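Local coordinates for protein beta-glucoside phosphorylase BglX (Unidentified, PDB 5VQE) that probably cleaves beta-glucosides by transferring the glucosyl unit to phosphate, as a glycoside hydrolase family 3 beta-glucoside phosphorylase, at residues D30-G35 against H56-A61; L37-I42 against L316-N321; E146-I151 against I192-G197; I151-E156 against D221-I226. All coordinates share one frame; numbering follows the deposited sequence.

Overall arrangement
All four contacts lie in the family 3 N-terminal domain and bury most of their touching residues, but they differ in place and chemistry. The centre of contact 1 lies about 27 Å from the centre of the chain, that of contact 3 about 9 Å. Contacts 1 and 2 adjoin: helix 30-36 leads into strand 38-42, and Gly60 N probably bonds to Ile38 O. Contact 1 relies on backbone and water, contact 2 on parallel strand pairing with an aromatic ring. Contacts 2 and 3 do not touch each other but both meet the bound sugar, contact 2 by carbon, contact 3 by charged and polar groups. Contact 4 shares Ile151 with contact 3 and is chiefly apolar.

Contact 1: residues D30-G35 against H56-A61; sequences DDEKLG and HFLPGA
Gly35, near the end of helix 30-36, meets Pro59 in the irregular segment 56-61 with their CA atoms 4.6 Å apart. The approach is made by backbone: Gly35 CA lies 3.3 Å from Leu58 O in a CA-H...O contact, and Pro59 CA returns another to Gly35 O at 3.2 Å, with an angle of 147° at the hydrogen. A beta-carbon on Gly35 would point at the loop and collide with Leu58 O, so the lack of a side chain is what lets the chains come this close. Beyond the glycine, two waters bridge the gap. The first donates to Asp31 O (2.8 Å) and accepts from Leu58 N (2.9 Å); the second donates to both Glu32 O and Leu58 O, the latter bond measuring 2.6 Å. Direct side-chain contact is slight: Leu58 extends its CD1 to within 4.4 Å of Glu32 OE2, an apolar methyl beside a carboxylate whose charge is paired with Lys84. Buried Phe57, the preceding residue, meets the ring of Phe326 of helix 322-335. Because most of the polar groups joined here are main-chain atoms, the contact depends on backbone shape and ordered water more than on side-chain identity, with Gly35 the exception.

Contact 2: residues L37-I42 against L316-N321; sequences LICEII and LTFTLN. With G2F (2-deoxy-2-fluoro-alpha-D-glucopyranose), chain B.
Phe318, Leu316 and Cys39 carry this parallel strand pairing, in which strand 316-317 lies beside strand 38-42, a pairing of the domain's first and last strands consistent with the closure of its TIM-barrel-type fold. Leu316 bridges to Ile38 and Thr317 to Cys39, with CA atoms 5.0 and 4.9 Å apart. Leu316 N donates to Leu37 O, its own carbonyl takes the nearly straight bond from Cys39 N (176°), and Phe318 N donates to Cys39 O at 2.7 Å. Past the last bridge the Phe318 ring turns back against the first strand. Ile41 CB lies over one face, 3.9 Å from the centroid and 15° off the ring normal, a CH-pi contact, while Thr317 CG2 covers the centre of the opposite face. Cys39 meets the edge twice: its carbonyl O lies in the ring plane, and SG stands 4.0 Å from Phe318 CE1, placed there by a first torsion that sets SG anti to the backbone N (176°). One residue further on, Thr319 OG1 donates to the syn lone pair of Glu40 OE2 at 2.6 Å, and a water joins Ile41 N, Thr319 N and, weakly, Glu40 OE1. An alanine in place of Glu40 would probably leave the Thr319 hydroxyl without its acceptor and the water less firmly fixed. Phe318 belongs to the sugar pocket, its CE2 lying 3.8 Å from C6 of the 2-deoxy-2-fluoroglucose.

Contact 3: residues E146-I151 against I192-G197; sequences EPIIDI and IKHFPG. With G2F (2-deoxy-2-fluoro-alpha-D-glucopyranose), chain B.
Glu146 opens the contact with a salt bridge to Lys193, OE2 to NZ at 3.3 Å, the ammonium arriving 57° above the carboxylate plane. A water reinforces the pair, donating to OE2 and accepting from NZ. The same ammonium donates to Tyr145 O and to both O3 and O4 of the fluoroglucose, each 3.0 Å from NZ, so protein and sugar share its grip. Pro147, after a cis peptide bond, accepts at its O from Lys193 N. Ile148 forms a single backbone bridge with Lys193 and packs on the extended lysine chain; CG1 sits tightly at 3.4 Å from Lys193 CE. The lysine starts the Lys-His-Phe sequence familiar from family 3 glycosidases, here on the TIM-barrel strand 191-195, and the peptide bond between Lys193 and His194 is cis. Ile149 N donates to Lys193 O at 2.8 Å, while its CD1 rests 3.7 Å from Ile192 CB. Asp150 grips His194 with both oxygens. OD1 takes His194 N from above the carboxylate plane and also Asp198 N; OD2 takes ND1 through its syn lone pair, 2.7 Å away at 170°. Carboxylate and imidazole are nearly coplanar, 21° apart, and the ND1 bond helps to hold the ring's rotation. At the ring's other nitrogen, NE2 of His194 is hydrogen-bonded to sugar O3 at 2.8 Å.

Contact 4: residues I151-E156 against D221-I226; sequences IDMNPE and DTYGRI
Ile151 and Tyr223 form the tight part of this contact between segment 151-156 and helix 216-232. The methyl CD1 of Ile151 stands over the centre of the tyrosine ring, 3.7 Å from the centroid and 5° off its normal, a CH-pi contact. The same methyl meets Ile226 CD1 at 3.5 Å and Thr222 CB at 4.0 Å, and the Ile151 side chain also touches Pro169 and Ile172 of helix 169-184. CG1 of Ile151, anti to the carbonyl carbon (chi1 -57°), lies 3.5 Å from Ile226 CD1, and the side chain meets Tyr223 tip to tip. The phenol OH lies 3.6 Å from Ile151 CB, but its hydrogen bond goes to Asp198 O. An alanine in place of Tyr223 would probably open a gap under the isoleucine methyl and leave Asp198 O without the hydroxyl. The more exposed part of the contact is looser: Met153 reaches with an extended chain, and only its CE makes contact, 4.1 Å from both Tyr223 CE2 and Thr222 OG1. That hydroxyl bonds within its own helix, to Glu218 O. The loop after barrel strand 143-144 lays apolar side chains against helix 216-232, loop-on-helix packing consistent with the helical layer around a TIM barrel.

Contact 1: residues D30-G35 against H56-A61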
loop_
_atom_site.group_PDB
_atom_site.type_symbol
_atom_site.label_atom_id
_atom_site.label_comp_id
_atom_site.label_asym_id
_atom_site.label_seq_id
_atom_site.Cartn_x
_atom_site.Cartn_y
_atom_site.Cartn_z
ATOM N N ASP A 30 12.097 18.322 26.756
ATOM C CA ASP A 30 11.197 17.172 26.749
ATOM C C ASP A 30 10.052 17.381 25.767
ATOM O O ASP A 30 9.677 16.458 25.038
ATOM C CB ASP A 30 10.652 16.911 28.153
ATOM C CG ASP A 30 11.676 16.286 29.071
ATOM O OD1 ASP A 30 12.826 16.058 28.639
ATOM O OD2 ASP A 30 11.325 16.016 30.236
ATOM N N ASP A 31 9.490 18.591 25.721
ATOM C CA ASP A 31 8.399 18.857 24.786
ATOM C C ASP A 31 8.856 18.692 23.338
ATOM O O ASP A 31 8.094 18.206 22.488
ATOM C CB ASP A 31 7.851 20.262 25.009
ATOM C CG ASP A 31 6.811 20.325 26.110
ATOM O OD1 ASP A 31 6.400 19.262 26.624
ATOM O OD2 ASP A 31 6.395 21.453 26.453
ATOM N N GLU A 32 10.092 19.099 23.036
ATOM C CA GLU A 32 10.610 18.945 21.682
ATOM C C GLU A 32 10.886 17.485 21.362
ATOM O O GLU A 32 10.679 17.041 20.225
ATOM C CB GLU A 32 11.888 19.764 21.509
ATOM C CG GLU A 32 11.655 21.241 21.376
ATOM C CD GLU A 32 12.950 22.012 21.321
ATOM O OE1 GLU A 32 13.789 21.850 22.240
ATOM O OE2 GLU A 32 13.140 22.752 20.340
ATOM N N LYS A 33 11.379 16.730 22.342
ATOM C CA LYS A 33 11.598 15.305 22.128
ATOM C C LYS A 33 10.274 14.586 21.900
ATOM O O LYS A 33 10.143 13.779 20.973
ATOM C CB LYS A 33 12.358 14.704 23.310
ATOM C CG LYS A 33 13.837 15.067 23.354
ATOM C CD LYS A 33 14.478 14.561 24.642
ATOM C CE LYS A 33 15.859 15.138 24.871
ATOM N NZ LYS A 33 16.444 14.641 26.153
ATOM N N LEU A 34 9.262 14.891 22.724
ATOM C CA LEU A 34 7.942 14.299 22.519
ATOM C C LEU A 34 7.401 14.620 21.128
ATOM O O LEU A 34 6.779 13.768 20.482
ATOM C CB LEU A 34 6.970 14.783 23.603
ATOM C CG LEU A 34 7.276 14.313 25.032
ATOM C CD1 LEU A 34 6.355 14.983 26.049
ATOM C CD2 LEU A 34 7.165 12.796 25.140
ATOM N N GLY A 35 7.624 15.842 20.645
ATOM C CA GLY A 35 7.123 16.199 19.327
ATOM C C GLY A 35 7.814 15.420 18.220
ATOM O O GLY A 35 7.195 15.077 17.207
ATOM N N HIS A 56 0.701 22.897 17.924
ATOM C CA HIS A 56 0.594 22.329 19.257
ATOM C C HIS A 56 1.871 21.657 19.718
ATOM O O HIS A 56 1.993 21.341 20.907
ATOM C CB HIS A 56 -0.559 21.322 19.289
ATOM C CG HIS A 56 -1.843 21.879 18.764
ATOM N ND1 HIS A 56 -2.637 22.734 19.500
ATOM C CD2 HIS A 56 -2.460 21.728 17.568
ATOM C CE1 HIS A 56 -3.693 23.073 18.784
ATOM N NE2 HIS A 56 -3.613 22.475 17.610
ATOM N N PHE A 57 2.807 21.426 18.809
ATOM C CA PHE A 57 4.080 20.781 19.082
ATOM C C PHE A 57 4.881 20.847 17.793
ATOM O O PHE A 57 4.364 21.232 16.741
ATOM C CB PHE A 57 3.893 19.334 19.549
ATOM C CG PHE A 57 2.965 18.535 18.679
ATOM C CD1 PHE A 57 1.648 18.343 19.051
ATOM C CD2 PHE A 57 3.409 17.985 17.488
ATOM C CE1 PHE A 57 0.789 17.613 18.260
ATOM C CE2 PHE A 57 2.561 17.254 16.692
ATOM C CZ PHE A 57 1.241 17.068 17.076
ATOM N N LEU A 58 6.146 20.457 17.881
ATOM C CA LEU A 58 7.021 20.463 16.713
ATOM C C LEU A 58 7.234 19.025 16.251
ATOM O O LEU A 58 7.990 18.274 16.891
ATOM C CB LEU A 58 8.352 21.143 17.047
ATOM C CG LEU A 58 8.169 22.592 17.553
ATOM C CD1 LEU A 58 9.504 23.224 17.980
ATOM C CD2 LEU A 58 7.463 23.484 16.521
ATOM N N PRO A 59 6.586 18.588 15.171
ATOM C CA PRO A 59 6.587 17.158 14.840
ATOM C C PRO A 59 7.919 16.703 14.270
ATOM O O PRO A 59 8.732 17.492 13.784
ATOM C CB PRO A 59 5.471 17.028 13.799
ATOM C CG PRO A 59 5.433 18.355 13.132
ATOM C CD PRO A 59 5.770 19.364 14.218
ATOM N N GLY A 60 8.122 15.388 14.319
ATOM C CA GLY A 60 9.329 14.799 13.768
ATOM C C GLY A 60 9.201 14.470 12.291
ATOM O O GLY A 60 10.215 14.327 11.601
ATOM N N ALA A 61 7.970 14.348 11.798
ATOM C CA ALA A 61 7.728 13.947 10.416
ATOM C C ALA A 61 6.339 14.400 9.989
ATOM O O ALA A 61 5.504 14.762 10.818
ATOM C CB ALA A 61 7.861 12.427 10.245
HETATM O O HOH W 1 7.323 20.058 20.551
HETATM O O HOH W 2 10.415 18.588 17.907
#

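Contact 2: residues L37-I42 against L316-N321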
loop_
_atom_site.group_PDB
_atom_site.type_symbol
_atom_site.label_atom_id
_atom_site.label_comp_id
_atom_site.label_asym_id
_atom_site.label_seq_id
_atom_site.Cartn_x
_atom_site.Cartn_y
_atom_site.Cartn_z
ATOM N N LEU A 37 8.490 12.460 18.204
ATOM C CA LEU A 37 7.859 11.149 18.105
ATOM C C LEU A 37 6.685 11.127 17.137
ATOM O O LEU A 37 6.231 10.038 16.775
ATOM C CB LEU A 37 7.350 10.694 19.470
ATOM C CG LEU A 37 8.331 10.662 20.643
ATOM C CD1 LEU A 37 7.586 10.314 21.895
ATOM C CD2 LEU A 37 9.444 9.666 20.408
ATOM N N ILE A 38 6.162 12.286 16.736
ATOM C CA ILE A 38 4.865 12.372 16.065
ATOM C C ILE A 38 5.066 12.655 14.584
ATOM O O ILE A 38 5.792 13.583 14.209
ATOM C CB ILE A 38 3.975 13.456 16.700
ATOM C CG1 ILE A 38 3.634 13.092 18.144
ATOM C CG2 ILE A 38 2.681 13.628 15.895
ATOM C CD1 ILE A 38 3.017 14.232 18.945
ATOM N N CYS A 39 4.411 11.863 13.744
ATOM C CA CYS A 39 4.220 12.196 12.340
ATOM C C CYS A 39 2.811 12.740 12.151
ATOM O O CYS A 39 1.837 12.098 12.561
ATOM C CB CYS A 39 4.426 10.976 11.446
ATOM S SG CYS A 39 4.083 11.341 9.732
ATOM N N GLU A 40 2.705 13.908 11.523
ATOM C CA GLU A 40 1.418 14.541 11.257
ATOM C C GLU A 40 1.031 14.402 9.789
ATOM O O GLU A 40 1.865 14.574 8.895
ATOM C CB GLU A 40 1.461 16.021 11.635
ATOM C CG GLU A 40 1.295 16.288 13.110
ATOM C CD GLU A 40 -0.101 15.923 13.614
ATOM O OE1 GLU A 40 -1.101 16.266 12.948
ATOM O OE2 GLU A 40 -0.195 15.264 14.668
ATOM N N ILE A 41 -0.245 14.122 9.545
ATOM C CA ILE A 41 -0.754 13.998 8.184
ATOM C C ILE A 41 -0.991 15.387 7.604
ATOM O O ILE A 41 -1.319 16.337 8.319
ATOM C CB ILE A 41 -2.040 13.144 8.164
ATOM C CG1 ILE A 41 -2.319 12.636 6.750
ATOM C CG2 ILE A 41 -3.235 13.924 8.706
ATOM C CD1 ILE A 41 -3.407 11.572 6.697
ATOM N N ILE A 42 -0.825 15.509 6.290
ATOM C CA ILE A 42 -1.008 16.778 5.599
ATOM C C ILE A 42 -1.864 16.555 4.360
ATOM O O ILE A 42 -1.617 15.627 3.582
ATOM C CB ILE A 42 0.347 17.419 5.240
ATOM C CG1 ILE A 42 0.941 18.026 6.510
ATOM C CG2 ILE A 42 0.191 18.475 4.149
ATOM C CD1 ILE A 42 2.299 18.575 6.362
ATOM N N LEU A 316 4.895 7.679 16.542
ATOM C CA LEU A 316 3.451 7.560 16.421
ATOM C C LEU A 316 3.019 8.212 15.121
ATOM O O LEU A 316 3.353 9.375 14.863
ATOM C CB LEU A 316 2.741 8.240 17.594
ATOM C CG LEU A 316 2.971 7.620 18.974
ATOM C CD1 LEU A 316 2.739 8.643 20.076
ATOM C CD2 LEU A 316 2.057 6.438 19.175
ATOM N N THR A 317 2.273 7.474 14.311
ATOM C CA THR A 317 1.854 7.955 12.995
ATOM C C THR A 317 0.455 8.555 13.118
ATOM O O THR A 317 -0.544 7.836 13.206
ATOM C CB THR A 317 1.916 6.826 11.976
ATOM O OG1 THR A 317 3.255 6.319 11.952
ATOM C CG2 THR A 317 1.539 7.319 10.583
ATOM N N PHE A 318 0.406 9.884 13.160
ATOM C CA PHE A 318 -0.818 10.678 13.098
ATOM C C PHE A 318 -1.447 10.836 14.470
ATOM O O PHE A 318 -1.277 9.982 15.348
ATOM C CB PHE A 318 -1.863 10.086 12.146
ATOM C CG PHE A 318 -1.361 9.848 10.757
ATOM C CD1 PHE A 318 -0.198 10.455 10.307
ATOM C CD2 PHE A 318 -2.061 9.016 9.893
ATOM C CE1 PHE A 318 0.264 10.226 9.016
ATOM C CE2 PHE A 318 -1.601 8.784 8.604
ATOM C CZ PHE A 318 -0.448 9.396 8.165
ATOM N N THR A 319 -2.174 11.936 14.644
ATOM C CA THR A 319 -2.895 12.235 15.867
ATOM C C THR A 319 -4.387 12.264 15.569
ATOM O O THR A 319 -4.811 12.330 14.414
ATOM C CB THR A 319 -2.465 13.583 16.458
ATOM O OG1 THR A 319 -2.627 14.611 15.471
ATOM C CG2 THR A 319 -1.013 13.540 16.915
ATOM N N LEU A 320 -5.179 12.221 16.636
ATOM C CA LEU A 320 -6.630 12.328 16.537
ATOM C C LEU A 320 -7.027 13.763 16.872
ATOM O O LEU A 320 -7.217 14.588 15.972
ATOM C CB LEU A 320 -7.287 11.305 17.474
ATOM C CG LEU A 320 -8.806 11.178 17.510
ATOM C CD1 LEU A 320 -9.337 10.845 16.130
ATOM C CD2 LEU A 320 -9.199 10.108 18.526
ATOM N N ASN A 321 -7.128 14.073 18.162
ATOM C CA ASN A 321 -7.119 15.453 18.621
ATOM C C ASN A 321 -5.691 15.800 19.019
ATOM O O ASN A 321 -5.172 15.214 19.982
ATOM C CB ASN A 321 -8.066 15.639 19.806
ATOM C CG ASN A 321 -8.147 17.083 20.261
ATOM O OD1 ASN A 321 -7.361 17.530 21.096
ATOM N ND2 ASN A 321 -9.087 17.823 19.698
HETATM C C1 G2F B . -1.895 2.672 8.237
HETATM C C2 G2F B . -1.903 1.695 7.017
HETATM C C3 G2F B . -0.512 1.784 6.323
HETATM C C4 G2F B . -0.232 3.274 5.958
HETATM C C5 G2F B . -0.295 4.120 7.276
HETATM C C6 G2F B . -0.093 5.657 6.967
HETATM O O3 G2F B . -0.601 1.094 5.104
HETATM O O4 G2F B . 1.088 3.350 5.490
HETATM O O5 G2F B . -1.593 3.984 7.829
HETATM O O6 G2F B . -0.997 6.029 5.964
HETATM F F2 G2F B . -2.101 0.427 7.440
HETATM O O HOH W 3 -1.991 13.771 11.923
#

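Contact 3: residues E146-I151 against I192-G197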
loop_
_atom_site.group_PDB
_atom_site.type_symbol
_atom_site.label_atom_id
_atom_site.label_comp_id
_atom_site.label_asym_id
_atom_site.label_seq_id
_atom_site.Cartn_x
_atom_site.Cartn_y
_atom_site.Cartn_z
ATOM N N GLU A 146 6.573 1.826 2.302
ATOM C CA GLU A 146 6.503 0.620 1.491
ATOM C C GLU A 146 7.884 -0.022 1.505
ATOM O O GLU A 146 8.882 0.662 1.745
ATOM C CB GLU A 146 6.092 0.937 0.049
ATOM C CG GLU A 146 5.022 2.009 -0.137
ATOM C CD GLU A 146 3.608 1.550 0.159
ATOM O OE1 GLU A 146 3.343 0.326 0.151
ATOM O OE2 GLU A 146 2.748 2.435 0.390
ATOM N N PRO A 147 7.984 -1.322 1.196
ATOM C CA PRO A 147 7.006 -2.248 0.624
ATOM C C PRO A 147 6.168 -3.041 1.612
ATOM O O PRO A 147 6.542 -3.304 2.753
ATOM C CB PRO A 147 7.886 -3.210 -0.168
ATOM C CG PRO A 147 9.093 -3.338 0.699
ATOM C CD PRO A 147 9.318 -1.949 1.281
ATOM N N ILE A 148 5.006 -3.430 1.114
ATOM C CA ILE A 148 4.101 -4.321 1.822
ATOM C C ILE A 148 4.610 -5.746 1.669
ATOM O O ILE A 148 4.726 -6.257 0.549
ATOM C CB ILE A 148 2.672 -4.182 1.279
ATOM C CG1 ILE A 148 2.125 -2.803 1.663
ATOM C CG2 ILE A 148 1.757 -5.291 1.815
ATOM C CD1 ILE A 148 0.860 -2.428 0.958
ATOM N N ILE A 149 4.914 -6.385 2.795
ATOM C CA ILE A 149 5.384 -7.764 2.789
ATOM C C ILE A 149 4.388 -8.635 3.538
ATOM O O ILE A 149 4.745 -9.687 4.077
ATOM C CB ILE A 149 6.805 -7.880 3.374
ATOM C CG1 ILE A 149 6.875 -7.284 4.784
ATOM C CG2 ILE A 149 7.798 -7.214 2.435
ATOM C CD1 ILE A 149 8.198 -7.570 5.489
ATOM N N ASP A 150 3.125 -8.213 3.560
ATOM C CA ASP A 150 2.049 -9.112 3.947
ATOM C C ASP A 150 1.933 -10.248 2.942
ATOM O O ASP A 150 2.290 -10.109 1.770
ATOM C CB ASP A 150 0.715 -8.374 4.013
ATOM C CG ASP A 150 0.721 -7.234 5.005
ATOM O OD1 ASP A 150 1.386 -7.365 6.052
ATOM O OD2 ASP A 150 0.040 -6.218 4.736
ATOM N N ILE A 151 1.416 -11.378 3.415
ATOM C CA ILE A 151 1.178 -12.556 2.587
ATOM C C ILE A 151 -0.316 -12.624 2.324
ATOM O O ILE A 151 -1.113 -12.587 3.265
ATOM C CB ILE A 151 1.668 -13.840 3.285
ATOM C CG1 ILE A 151 3.150 -13.747 3.644
ATOM C CG2 ILE A 151 1.408 -15.056 2.408
ATOM C CD1 ILE A 151 3.620 -14.852 4.583
ATOM N N ILE A 192 9.021 -1.622 5.762
ATOM C CA ILE A 192 8.333 -2.903 5.632
ATOM C C ILE A 192 7.117 -2.915 6.550
ATOM O O ILE A 192 7.203 -2.533 7.724
ATOM C CB ILE A 192 9.282 -4.079 5.916
ATOM C CG1 ILE A 192 10.025 -3.917 7.252
ATOM C CG2 ILE A 192 10.251 -4.251 4.744
ATOM C CD1 ILE A 192 10.934 -5.117 7.593
ATOM N N LYS A 193 5.974 -3.337 6.002
ATOM C CA LYS A 193 4.685 -3.332 6.690
ATOM C C LYS A 193 3.870 -4.504 6.157
ATOM O O LYS A 193 4.166 -5.027 5.081
ATOM C CB LYS A 193 3.954 -1.991 6.484
ATOM C CG LYS A 193 3.505 -1.704 5.047
ATOM C CD LYS A 193 2.937 -0.287 4.920
ATOM C CE LYS A 193 2.237 -0.066 3.592
ATOM N NZ LYS A 193 1.826 1.357 3.364
ATOM N N HIS A 194 2.841 -4.941 6.894
ATOM C CA HIS A 194 2.365 -4.420 8.177
ATOM C C HIS A 194 2.661 -5.434 9.294
ATOM O O HIS A 194 2.065 -6.503 9.331
ATOM C CB HIS A 194 0.855 -4.167 8.123
ATOM C CG HIS A 194 0.421 -3.249 7.018
ATOM N ND1 HIS A 194 0.113 -3.702 5.751
ATOM C CD2 HIS A 194 0.222 -1.910 6.996
ATOM C CE1 HIS A 194 -0.247 -2.678 4.993
ATOM N NE2 HIS A 194 -0.195 -1.580 5.725
ATOM N N PHE A 195 3.569 -5.111 10.180
ATOM C CA PHE A 195 4.016 -6.075 11.178
ATOM C C PHE A 195 2.979 -6.186 12.296
ATOM O O PHE A 195 2.450 -5.168 12.753
ATOM C CB PHE A 195 5.366 -5.637 11.730
ATOM C CG PHE A 195 5.853 -6.446 12.905
ATOM C CD1 PHE A 195 5.620 -6.016 14.196
ATOM C CD2 PHE A 195 6.593 -7.607 12.710
ATOM C CE1 PHE A 195 6.075 -6.745 15.277
ATOM C CE2 PHE A 195 7.047 -8.342 13.794
ATOM C CZ PHE A 195 6.783 -7.908 15.073
ATOM N N PRO A 196 2.687 -7.402 12.795
ATOM C CA PRO A 196 3.299 -8.716 12.582
ATOM C C PRO A 196 2.793 -9.516 11.386
ATOM O O PRO A 196 3.171 -10.682 11.258
ATOM C CB PRO A 196 2.960 -9.448 13.885
ATOM C CG PRO A 196 1.633 -8.938 14.226
ATOM C CD PRO A 196 1.721 -7.452 13.902
ATOM N N GLY A 197 1.949 -8.924 10.545
ATOM C CA GLY A 197 1.630 -9.534 9.273
ATOM C C GLY A 197 0.156 -9.636 8.960
ATOM O O GLY A 197 -0.565 -10.432 9.570
HETATM C C1 G2F B . -1.895 2.672 8.237
HETATM C C2 G2F B . -1.903 1.695 7.017
HETATM C C3 G2F B . -0.512 1.784 6.323
HETATM C C4 G2F B . -0.232 3.274 5.958
HETATM C C5 G2F B . -0.295 4.120 7.276
HETATM C C6 G2F B . -0.093 5.657 6.967
HETATM O O3 G2F B . -0.601 1.094 5.104
HETATM O O4 G2F B . 1.088 3.350 5.490
HETATM O O5 G2F B . -1.593 3.984 7.829
HETATM O O6 G2F B . -0.997 6.029 5.964
HETATM F F2 G2F B . -2.101 0.427 7.440
HETATM O O HOH W 4 0.212 1.642 0.915
#

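Contact 4: residues I151-E156 against D221-I226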
loop_
_atom_site.group_PDB
_atom_site.type_symbol
_atom_site.label_atom_id
_atom_site.label_comp_id
_atom_site.label_asym_id
_atom_site.label_seq_id
_atom_site.Cartn_x
_atom_site.Cartn_y
_atom_site.Cartn_z
ATOM N N ILE A 151 1.416 -11.378 3.415
ATOM C CA ILE A 151 1.178 -12.556 2.587
ATOM C C ILE A 151 -0.316 -12.624 2.324
ATOM O O ILE A 151 -1.113 -12.587 3.265
ATOM C CB ILE A 151 1.668 -13.840 3.285
ATOM C CG1 ILE A 151 3.150 -13.747 3.644
ATOM C CG2 ILE A 151 1.408 -15.056 2.408
ATOM C CD1 ILE A 151 3.620 -14.852 4.583
ATOM N N ASP A 152 -0.706 -12.731 1.052
ATOM C CA ASP A 152 -2.125 -12.785 0.689
ATOM C C ASP A 152 -2.658 -14.212 0.844
ATOM O O ASP A 152 -3.140 -14.842 -0.098
ATOM C CB ASP A 152 -2.324 -12.268 -0.734
ATOM C CG ASP A 152 -3.768 -11.887 -1.032
ATOM O OD1 ASP A 152 -4.518 -11.571 -0.084
ATOM O OD2 ASP A 152 -4.150 -11.879 -2.228
ATOM N N MET A 153 -2.570 -14.719 2.079
ATOM C CA MET A 153 -3.081 -16.052 2.375
ATOM C C MET A 153 -4.594 -16.111 2.215
ATOM O O MET A 153 -5.120 -16.978 1.509
ATOM C CB MET A 153 -2.710 -16.472 3.798
ATOM C CG MET A 153 -1.281 -16.825 4.038
ATOM S SD MET A 153 -1.091 -17.625 5.650
ATOM C CE MET A 153 0.694 -17.817 5.698
ATOM N N ASN A 154 -5.309 -15.192 2.857
ATOM C CA ASN A 154 -6.753 -15.293 2.991
ATOM C C ASN A 154 -7.428 -14.488 1.891
ATOM O O ASN A 154 -7.400 -13.249 1.943
ATOM C CB ASN A 154 -7.189 -14.786 4.366
ATOM C CG ASN A 154 -8.627 -15.144 4.687
ATOM O OD1 ASN A 154 -9.505 -15.091 3.823
ATOM N ND2 ASN A 154 -8.873 -15.515 5.935
ATOM N N PRO A 155 -8.070 -15.124 0.902
ATOM C CA PRO A 155 -8.620 -14.361 -0.235
ATOM C C PRO A 155 -9.814 -13.469 0.104
ATOM O O PRO A 155 -10.219 -12.674 -0.755
ATOM C CB PRO A 155 -9.034 -15.459 -1.233
ATOM C CG PRO A 155 -8.468 -16.742 -0.694
ATOM C CD PRO A 155 -8.333 -16.566 0.772
ATOM N N GLU A 156 -10.400 -13.573 1.295
ATOM C CA GLU A 156 -11.490 -12.688 1.682
ATOM C C GLU A 156 -10.999 -11.436 2.393
ATOM O O GLU A 156 -11.817 -10.581 2.758
ATOM C CB GLU A 156 -12.489 -13.430 2.582
ATOM C CG GLU A 156 -13.238 -14.558 1.882
ATOM C CD GLU A 156 -14.175 -14.050 0.789
ATOM O OE1 GLU A 156 -14.847 -13.018 1.010
ATOM O OE2 GLU A 156 -14.235 -14.679 -0.290
ATOM N N ASP A 221 7.804 -19.549 10.397
ATOM C CA ASP A 221 8.224 -20.132 9.123
ATOM C C ASP A 221 7.758 -19.338 7.909
ATOM O O ASP A 221 8.260 -19.583 6.808
ATOM C CB ASP A 221 7.696 -21.566 8.978
ATOM C CG ASP A 221 8.181 -22.498 10.077
ATOM O OD1 ASP A 221 9.276 -22.279 10.637
ATOM O OD2 ASP A 221 7.455 -23.470 10.369
ATOM N N THR A 222 6.805 -18.420 8.069
ATOM C CA THR A 222 6.292 -17.650 6.944
ATOM C C THR A 222 6.567 -16.161 7.150
ATOM O O THR A 222 7.530 -15.623 6.585
ATOM C CB THR A 222 4.798 -17.942 6.753
ATOM O OG1 THR A 222 4.069 -17.620 7.946
ATOM C CG2 THR A 222 4.591 -19.423 6.442
ATOM N N TYR A 223 5.753 -15.479 7.958
ATOM C CA TYR A 223 5.984 -14.053 8.197
ATOM C C TYR A 223 7.368 -13.802 8.787
ATOM O O TYR A 223 8.086 -12.895 8.347
ATOM C CB TYR A 223 4.895 -13.487 9.114
ATOM C CG TYR A 223 3.572 -13.374 8.411
ATOM C CD1 TYR A 223 3.240 -12.232 7.690
ATOM C CD2 TYR A 223 2.663 -14.424 8.426
ATOM C CE1 TYR A 223 2.026 -12.138 7.025
ATOM C CE2 TYR A 223 1.453 -14.329 7.763
ATOM C CZ TYR A 223 1.145 -13.186 7.065
ATOM O OH TYR A 223 -0.059 -13.096 6.403
ATOM N N GLY A 224 7.762 -14.586 9.789
ATOM C CA GLY A 224 9.066 -14.382 10.396
ATOM C C GLY A 224 10.202 -14.532 9.400
ATOM O O GLY A 224 11.169 -13.767 9.425
ATOM N N ARG A 225 10.091 -15.507 8.497
ATOM C CA ARG A 225 11.105 -15.682 7.464
ATOM C C ARG A 225 11.217 -14.449 6.578
ATOM O O ARG A 225 12.324 -14.032 6.221
ATOM C CB ARG A 225 10.771 -16.907 6.620
ATOM C CG ARG A 225 11.786 -17.225 5.538
ATOM C CD ARG A 225 11.367 -18.473 4.775
ATOM N NE ARG A 225 12.197 -18.713 3.598
ATOM C CZ ARG A 225 13.367 -19.348 3.620
ATOM N NH1 ARG A 225 13.861 -19.807 4.761
ATOM N NH2 ARG A 225 14.050 -19.519 2.500
ATOM N N ILE A 226 10.082 -13.855 6.210
ATOM C CA ILE A 226 10.091 -12.673 5.348
ATOM C C ILE A 226 10.680 -11.477 6.086
ATOM O O ILE A 226 11.567 -10.782 5.572
ATOM C CB ILE A 226 8.669 -12.372 4.842
ATOM C CG1 ILE A 226 8.135 -13.552 4.026
ATOM C CG2 ILE A 226 8.656 -11.097 4.007
ATOM C CD1 ILE A 226 6.684 -13.413 3.656
#